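Spindle assembly abnormal protein 6 (Caenorhabditis elegans, PDB 3PYI) forms the central scaffold of centrioles, its globular N-terminal domain linking coiled-coil homodimers into the inner ring and ensuring ninefold symmetry. Local coordinates at residues Pro27-Tyr32 with Asn136-Ala141; Leu38-Gln43 with His99-Asn104. The protein carries 1 engineered substitution. All blocks are in the same frame, centred on the assembly; numbering follows the deposited sequence. Where two conformers were deposited one is given.

How the interactions relate
Two hydrophobic contacts made by one long strand, 29-44, show how burial changes with place in a fold. Interaction 1 is near its beginning, where Phe-29 meets Ile-138 of strand 133-139 near the surface; interaction 2 is further along, where Leu-38 and Ile-40 meet Leu-101, around the end of helix 92-100, and all three residues are buried. Their centres lie about 23 Å apart, on opposite sides of the chain's centre, and the two do not touch. Neither contains a hydrogen bond between its segments, and each buries a similarly small area. The first brings an aromatic ring against a methyl and a backbone carbonyl, the second purely aliphatic branches.

Interaction 1 of 2, residues Pro27-Tyr32 with Asn136-Ala141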
ATOM      1  N   PRO A  27      14.476  19.529  11.584  1.00 79.50           N
ATOM      2  CA  PRO A  27      13.462  18.811  10.797  1.00 79.67           C
ATOM      3  C   PRO A  27      13.330  17.325  11.144  1.00 79.97           C
ATOM      4  O   PRO A  27      12.255  16.752  10.939  1.00 68.06           O
ATOM      5  CB  PRO A  27      13.955  18.974   9.354  1.00 77.61           C
ATOM      6  CG  PRO A  27      14.890  20.141   9.388  1.00 87.62           C
ATOM      7  CD  PRO A  27      15.542  20.080  10.734  1.00 81.61           C
ATOM      8  N   ASP A  28      14.393  16.711  11.654  1.00 81.57           N
ATOM      9  CA  ASP A  28      14.352  15.287  11.995  1.00 82.49           C
ATOM     10  C   ASP A  28      13.242  14.979  12.997  1.00 68.20           C
ATOM     11  O   ASP A  28      12.934  15.791  13.869  1.00 59.85           O
ATOM     12  CB  ASP A  28      15.709  14.810  12.518  1.00 94.91           C
ATOM     13  CG  ASP A  28      16.783  14.836  11.448  1.00 99.53           C
ATOM     14  OD1 ASP A  28      16.712  14.007  10.514  1.00 94.71           O
ATOM     15  OD2 ASP A  28      17.692  15.689  11.539  1.00 99.42           O
ATOM     16  N   PHE A  29      12.638  13.804  12.864  1.00 53.66           N
ATOM     17  CA  PHE A  29      11.469  13.462  13.663  1.00 53.33           C
ATOM     18  C   PHE A  29      11.781  12.714  14.956  1.00 65.42           C
ATOM     19  O   PHE A  29      12.803  12.031  15.084  1.00 61.52           O
ATOM     20  CB  PHE A  29      10.480  12.640  12.831  1.00 66.14           C
ATOM     21  CG  PHE A  29       9.819  13.418  11.738  1.00 79.07           C
ATOM     22  CD1 PHE A  29       8.517  13.873  11.883  1.00 78.40           C
ATOM     23  CD2 PHE A  29      10.498  13.702  10.565  1.00 98.78           C
ATOM     24  CE1 PHE A  29       7.902  14.591  10.875  1.00 75.18           C
ATOM     25  CE2 PHE A  29       9.887  14.424   9.552  1.00102.92           C
ATOM     26  CZ  PHE A  29       8.585  14.867   9.708  1.00 83.46           C
ATOM     27  N   LYS A  30      10.872  12.865  15.911  1.00 45.58           N
ATOM     28  CA  LYS A  30      10.834  12.059  17.121  1.00 31.75           C
ATOM     29  C   LYS A  30       9.455  11.409  17.148  1.00 36.25           C
ATOM     30  O   LYS A  30       8.502  11.951  16.588  1.00 42.54           O
ATOM     31  CB  LYS A  30      11.063  12.933  18.356  1.00 40.62           C
ATOM     32  CG  LYS A  30      10.206  14.194  18.403  1.00 37.55           C
ATOM     33  CD  LYS A  30      10.628  15.083  19.562  1.00 41.66           C
ATOM     34  CE  LYS A  30       9.752  16.328  19.643  1.00 55.04           C
ATOM     35  NZ  LYS A  30      10.034  17.130  20.870  1.00 54.82           N
ATOM     36  N   ALA A  31       9.352  10.252  17.788  1.00 38.16           N
ATOM     37  CA  ALA A  31       8.134   9.455  17.723  1.00 36.15           C
ATOM     38  C   ALA A  31       7.704   9.027  19.121  1.00 30.15           C
ATOM     39  O   ALA A  31       8.525   8.555  19.914  1.00 37.59           O
ATOM     40  CB  ALA A  31       8.357   8.226  16.834  1.00 31.43           C
ATOM     41  N   TYR A  32       6.425   9.204  19.425  1.00 26.95           N
ATOM     42  CA  TYR A  32       5.876   8.708  20.678  1.00 35.54           C
ATOM     43  C   TYR A  32       4.554   7.994  20.431  1.00 36.71           C
ATOM     44  O   TYR A  32       3.800   8.371  19.534  1.00 36.21           O
ATOM     45  CB  TYR A  32       5.668   9.866  21.663  1.00 34.21           C
ATOM     46  CG  TYR A  32       6.950  10.599  22.056  1.00 29.72           C
ATOM     47  CD1 TYR A  32       7.923   9.975  22.817  1.00 30.52           C
ATOM     48  CD2 TYR A  32       7.165  11.916  21.670  1.00 32.34           C
ATOM     49  CE1 TYR A  32       9.086  10.642  23.185  1.00 31.91           C
ATOM     50  CE2 TYR A  32       8.317  12.592  22.024  1.00 31.80           C
ATOM     51  CZ  TYR A  32       9.279  11.947  22.785  1.00 37.51           C
ATOM     52  OH  TYR A  32      10.441  12.593  23.161  1.00 34.07           O
ATOM     53  N   ASN A 136      -0.967   6.551  12.347  1.00 26.54           N
ATOM     54  CA  ASN A 136       0.153   7.468  12.453  0.61 28.19           C
ATOM     55  C   ASN A 136      -0.331   8.887  12.274  1.00 34.89           C
ATOM     56  O   ASN A 136      -1.147   9.190  11.409  1.00 31.27           O
ATOM     57  CB  ASN A 136       1.249   7.166  11.429  0.61 28.96           C
ATOM     58  CG  ASN A 136       2.244   6.136  11.920  0.61 27.68           C
ATOM     59  OD1 ASN A 136       2.058   5.516  12.965  0.61 27.55           O
ATOM     60  ND2 ASN A 136       3.306   5.939  11.151  0.61 32.30           N
ATOM     61  N   ILE A 137       0.159   9.762  13.135  1.00 28.85           N
ATOM     62  CA  ILE A 137      -0.142  11.175  13.006  1.00 29.18           C
ATOM     63  C   ILE A 137       1.156  11.931  12.864  1.00 32.30           C
ATOM     64  O   ILE A 137       2.028  11.854  13.720  1.00 36.13           O
ATOM     65  CB  ILE A 137      -0.947  11.709  14.180  1.00 32.24           C
ATOM     66  CG1 ILE A 137      -2.354  11.097  14.151  1.00 37.70           C
ATOM     67  CG2 ILE A 137      -1.056  13.230  14.084  1.00 44.08           C
ATOM     68  CD1 ILE A 137      -3.175  11.408  15.377  1.00 55.31           C
ATOM     69  N   ILE A 138       1.299  12.657  11.768  1.00 32.90           N
ATOM     70  CA  ILE A 138       2.547  13.369  11.528  1.00 34.88           C
ATOM     71  C   ILE A 138       2.327  14.873  11.570  1.00 40.64           C
ATOM     72  O   ILE A 138       1.575  15.417  10.760  1.00 32.56           O
ATOM     73  CB  ILE A 138       3.150  12.981  10.169  1.00 39.59           C
ATOM     74  CG1 ILE A 138       3.150  11.454  10.017  1.00 43.24           C
ATOM     75  CG2 ILE A 138       4.554  13.561  10.039  1.00 32.58           C
ATOM     76  CD1 ILE A 138       3.524  10.964   8.631  1.00 58.71           C
ATOM     77  N   LEU A 139       2.980  15.542  12.521  1.00 34.18           N
ATOM     78  CA  LEU A 139       2.823  16.986  12.665  1.00 32.37           C
ATOM     79  C   LEU A 139       3.782  17.789  11.808  1.00 41.23           C
ATOM     80  O   LEU A 139       4.936  17.401  11.585  1.00 41.89           O
ATOM     81  CB  LEU A 139       3.024  17.433  14.109  1.00 33.19           C
ATOM     82  CG  LEU A 139       1.915  17.110  15.098  1.00 54.16           C
ATOM     83  CD1 LEU A 139       2.357  17.498  16.511  1.00 41.28           C
ATOM     84  CD2 LEU A 139       0.644  17.829  14.700  1.00 52.36           C
ATOM     85  N   ASP A 140       3.271  18.923  11.342  1.00 36.34           N
ATOM     86  CA  ASP A 140       4.067  20.011  10.798  1.00 43.92           C
ATOM     87  C   ASP A 140       5.002  20.475  11.908  1.00 51.51           C
ATOM     88  O   ASP A 140       4.681  20.313  13.088  1.00 44.88           O
ATOM     89  CB  ASP A 140       3.125  21.171  10.453  1.00 45.50           C
ATOM     90  CG  ASP A 140       3.497  21.863   9.171  1.00 68.27           C
ATOM     91  OD1 ASP A 140       4.645  21.687   8.714  1.00 96.06           O
ATOM     92  OD2 ASP A 140       2.639  22.581   8.616  1.00 76.40           O
ATOM     93  N   ALA A 141       6.133  21.079  11.552  1.00 44.17           N
ATOM     94  CA  ALA A 141       7.029  21.628  12.569  1.00 54.43           C
ATOM     95  C   ALA A 141       6.338  22.749  13.343  1.00 58.42           C
ATOM     96  O   ALA A 141       6.543  22.908  14.544  1.00 50.46           O
ATOM     97  CB  ALA A 141       8.326  22.128  11.944  1.00 58.37           C
TER
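Phe-29 meets Ile-138 through one corner of its ring: CE1 lies 3.6 Å from the branch methyl CG2 of Ile-138. The two side chains cross at about a right angle, and the methyl comes to the ring obliquely, so this is a local apolar touch and not a stack. The same ring atom also lies 4.1 Å from the backbone O of Leu-139, so that the aromatic corner bridges two successive residues of the strand. Together the two segments bury 82 Å², with no hydrogen bond between them.

Phe-29 already leaves its backbone toward the other segment, and chi1 of -69° sets CG anti to the carbonyl carbon; Ile-138 has its touching CG2 anti to the backbone N. One step further out, Ile-138 packs on Glu-149, and Leu-139 turns its buried side chain to Phe-65 and Cys-146. Phe-29 itself remains exposed, which places the contact at the edge of the core of the SAS-6 N-terminal beta-sandwich domain.

The CA atoms of Phe-29 and Ile-138 are 9.2 Å apart, wider than for directly paired strands, consistent with strand 7-23 bonding to both sides, Gln-20 with Lys-30 and Ser-17 with Ile-137. The ring of Phe-29 nevertheless meets strand 133-139 directly, while strand 145-152 also pairs with the latter.

Interaction 2 of 2, residues Leu38-Gln43 with His99-Asn104; sequences LKISEQ and HLLCKN
In the beta-sandwich head of SAS-6, the chain around the end of helix 92-100 lays a leucine against the inward side of strand 29-44. Leu-101 brings a single methyl to both of its partners: its CD1 is 3.8 Å from Leu-38 CD2 and 4.1 Å from Ile-40 CD1. Leu-38 and Ile-40 are two residues apart on the strand and therefore direct their side chains to the same face. The approaches differ, however. Leu-38, its CG anti to the backbone N (chi1 168°), crosses Leu-101 at about a right angle, whereas Ile-40 and Leu-101 meet tip to tip.

Around this trio the core continues with Leu-14, Ile-57 and Phe-148 against Leu-38, Phe-55 against Ile-40 and Leu-150 against Leu-101. The preceding residue, Leu-100, packs on Ile-156 of the second subunit, and its backbone O accepts a hydrogen bond from Thr-133 OG1. The contact thus lies next to a subunit interface, probably of the kind that joins heads in the ring.

All three touching residues are buried and meet only through methyl groups. With no polar bond between the segments, their cohesion is expected to come from the exclusion of water and from dispersion forces, which fix position by shape more than by direction.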
ATOM      1  N   LEU A  38     -10.320  10.563  18.236  1.00 25.66           N
ATOM      2  CA  LEU A  38     -10.733  10.711  16.850  1.00 31.06           C
ATOM      3  C   LEU A  38     -12.258  10.802  16.749  1.00 30.99           C
ATOM      4  O   LEU A  38     -12.980   9.956  17.275  1.00 35.71           O
ATOM      5  CB  LEU A  38     -10.221   9.546  15.997  1.00 27.92           C
ATOM      6  CG  LEU A  38     -10.847   9.472  14.585  1.00 31.80           C
ATOM      7  CD1 LEU A  38     -10.471  10.695  13.771  1.00 30.51           C
ATOM      8  CD2 LEU A  38     -10.450   8.204  13.841  1.00 29.76           C
ATOM      9  N   LYS A  39     -12.737  11.844  16.090  1.00 26.89           N
ATOM     10  CA  LYS A  39     -14.169  11.983  15.838  1.00 35.83           C
ATOM     11  C   LYS A  39     -14.420  12.045  14.349  1.00 29.47           C
ATOM     12  O   LYS A  39     -13.792  12.829  13.649  1.00 30.45           O
ATOM     13  CB  LYS A  39     -14.735  13.241  16.511  1.00 33.71           C
ATOM     14  CG  LYS A  39     -14.838  13.147  18.035  1.00 52.97           C
ATOM     15  CD  LYS A  39     -15.338  14.452  18.648  1.00 61.80           C
ATOM     16  CE  LYS A  39     -16.670  14.873  18.034  1.00 87.20           C
ATOM     17  NZ  LYS A  39     -17.207  16.136  18.631  1.00 95.56           N
ATOM     18  N   ILE A  40     -15.343  11.212  13.878  1.00 30.94           N
ATOM     19  CA  ILE A  40     -15.810  11.256  12.499  1.00 27.76           C
ATOM     20  C   ILE A  40     -17.304  11.545  12.494  1.00 34.93           C
ATOM     21  O   ILE A  40     -18.074  10.907  13.215  1.00 30.28           O
ATOM     22  CB  ILE A  40     -15.574   9.921  11.788  1.00 27.77           C
ATOM     23  CG1 ILE A  40     -14.116   9.477  11.969  1.00 28.42           C
ATOM     24  CG2 ILE A  40     -15.920  10.050  10.312  1.00 25.26           C
ATOM     25  CD1 ILE A  40     -13.859   8.032  11.542  1.00 28.56           C
ATOM     26  N   SER A  41     -17.718  12.520  11.702  1.00 30.20           N
ATOM     27  CA  SER A  41     -19.136  12.836  11.624  1.00 37.10           C
ATOM     28  C   SER A  41     -19.530  13.160  10.186  1.00 33.92           C
ATOM     29  O   SER A  41     -18.657  13.368   9.334  1.00 33.86           O
ATOM     30  CB  SER A  41     -19.486  13.986  12.584  1.00 37.15           C
ATOM     31  OG  SER A  41     -18.726  15.147  12.295  1.00 39.11           O
ATOM     32  N   GLU A  42     -20.835  13.154   9.906  1.00 37.08           N
ATOM     33  CA  GLU A  42     -21.332  13.653   8.628  1.00 26.68           C
ATOM     34  C   GLU A  42     -22.179  14.891   8.864  1.00 25.77           C
ATOM     35  O   GLU A  42     -22.849  15.020   9.885  1.00 30.71           O
ATOM     36  CB  GLU A  42     -22.101  12.583   7.834  1.00 38.82           C
ATOM     37  CG  GLU A  42     -23.423  12.163   8.436  1.00 39.99           C
ATOM     38  CD  GLU A  42     -24.204  11.206   7.534  1.00 45.75           C
ATOM     39  OE1 GLU A  42     -24.995  11.672   6.698  1.00 31.86           O
ATOM     40  OE2 GLU A  42     -24.038   9.984   7.681  1.00 40.70           O
ATOM     41  N   GLN A  43     -22.125  15.816   7.919  1.00 31.62           N
ATOM     42  CA  GLN A  43     -22.849  17.058   8.072  1.00 34.18           C
ATOM     43  C   GLN A  43     -23.193  17.586   6.699  1.00 28.17           C
ATOM     44  O   GLN A  43     -22.607  17.169   5.696  1.00 30.61           O
ATOM     45  CB  GLN A  43     -21.988  18.078   8.836  1.00 35.99           C
ATOM     46  CG  GLN A  43     -20.701  18.467   8.096  1.00 37.58           C
ATOM     47  CD  GLN A  43     -19.760  19.335   8.921  1.00 42.91           C
ATOM     48  OE1 GLN A  43     -19.795  19.320  10.150  1.00 34.57           O
ATOM     49  NE2 GLN A  43     -18.907  20.090   8.240  1.00 41.83           N
ATOM     50  N   HIS A  99     -14.547  -2.008   9.994  1.00 40.19           N
ATOM     51  CA  HIS A  99     -13.530  -2.999   9.642  1.00 44.18           C
ATOM     52  C   HIS A  99     -12.096  -2.591   9.944  1.00 43.05           C
ATOM     53  O   HIS A  99     -11.202  -3.427   9.918  1.00 51.41           O
ATOM     54  CB  HIS A  99     -13.642  -3.381   8.161  1.00 33.44           C
ATOM     55  CG  HIS A  99     -14.913  -4.088   7.819  1.00 35.83           C
ATOM     56  ND1 HIS A  99     -15.117  -5.424   8.093  1.00 43.40           N
ATOM     57  CD2 HIS A  99     -16.049  -3.645   7.232  1.00 43.64           C
ATOM     58  CE1 HIS A  99     -16.324  -5.772   7.691  1.00 60.53           C
ATOM     59  NE2 HIS A  99     -16.911  -4.712   7.162  1.00 48.96           N
ATOM     60  N   LEU A 100     -11.866  -1.316  10.220  1.00 33.70           N
ATOM     61  CA  LEU A 100     -10.501  -0.858  10.425  1.00 30.33           C
ATOM     62  C   LEU A 100     -10.280  -0.251  11.805  1.00 42.73           C
ATOM     63  O   LEU A 100      -9.216  -0.419  12.384  1.00 33.82           O
ATOM     64  CB  LEU A 100     -10.082   0.104   9.312  1.00 30.50           C
ATOM     65  CG  LEU A 100      -9.975  -0.504   7.907  1.00 35.88           C
ATOM     66  CD1 LEU A 100      -9.590   0.554   6.907  1.00 32.77           C
ATOM     67  CD2 LEU A 100      -8.953  -1.639   7.872  1.00 39.40           C
ATOM     68  N   LEU A 101     -11.297   0.420  12.347  1.00 35.15           N
ATOM     69  CA  LEU A 101     -11.152   1.037  13.665  1.00 36.31           C
ATOM     70  C   LEU A 101     -11.838   0.229  14.762  1.00 45.92           C
ATOM     71  O   LEU A 101     -11.796   0.599  15.932  1.00 60.25           O
ATOM     72  CB  LEU A 101     -11.689   2.465  13.649  1.00 33.53           C
ATOM     73  CG  LEU A 101     -11.038   3.436  12.664  1.00 35.39           C
ATOM     74  CD1 LEU A 101     -11.718   4.791  12.755  1.00 37.10           C
ATOM     75  CD2 LEU A 101      -9.548   3.563  12.919  1.00 44.38           C
ATOM     76  N   CYS A 102     -12.459  -0.880  14.371  1.00 42.38           N
ATOM     77  CA  CYS A 102     -13.238  -1.719  15.280  1.00 53.56           C
ATOM     78  C   CYS A 102     -12.358  -2.592  16.167  1.00 68.96           C
ATOM     79  O   CYS A 102     -11.224  -2.911  15.811  1.00 69.58           O
ATOM     80  CB  CYS A 102     -14.158  -2.629  14.469  1.00 62.17           C
ATOM     81  SG  CYS A 102     -13.241  -3.695  13.304  1.00 66.40           S
ATOM     82  N   LYS A 103     -12.898  -2.987  17.317  1.00 86.97           N
ATOM     83  CA  LYS A 103     -12.215  -3.905  18.225  1.00 87.45           C
ATOM     84  C   LYS A 103     -12.562  -5.350  17.876  1.00 78.52           C
ATOM     85  O   LYS A 103     -13.736  -5.720  17.829  1.00 86.49           O
ATOM     86  CB  LYS A 103     -12.616  -3.624  19.678  1.00 99.50           C
ATOM     87  CG  LYS A 103     -12.263  -2.233  20.187  1.00110.63           C
ATOM     88  CD  LYS A 103     -12.562  -2.104  21.681  1.00120.78           C
ATOM     89  CE  LYS A 103     -12.096  -0.764  22.242  1.00119.30           C
ATOM     90  NZ  LYS A 103     -12.247  -0.686  23.724  1.00112.72           N
ATOM     91  N   ASN A 104     -11.543  -6.167  17.630  1.00 67.30           N
ATOM     92  CA  ASN A 104     -11.775  -7.571  17.311  1.00 70.42           C
ATOM     93  C   ASN A 104     -12.096  -8.402  18.555  1.00 68.94           C
ATOM     94  O   ASN A 104     -11.705  -8.043  19.668  1.00 62.55           O
ATOM     95  CB  ASN A 104     -10.597  -8.163  16.526  1.00 77.07           C
ATOM     96  CG  ASN A 104     -10.704  -7.904  15.024  1.00 97.55           C
ATOM     97  OD1 ASN A 104     -11.453  -7.028  14.577  1.00 87.69           O
ATOM     98  ND2 ASN A 104      -9.955  -8.673  14.237  1.00102.37           N
TER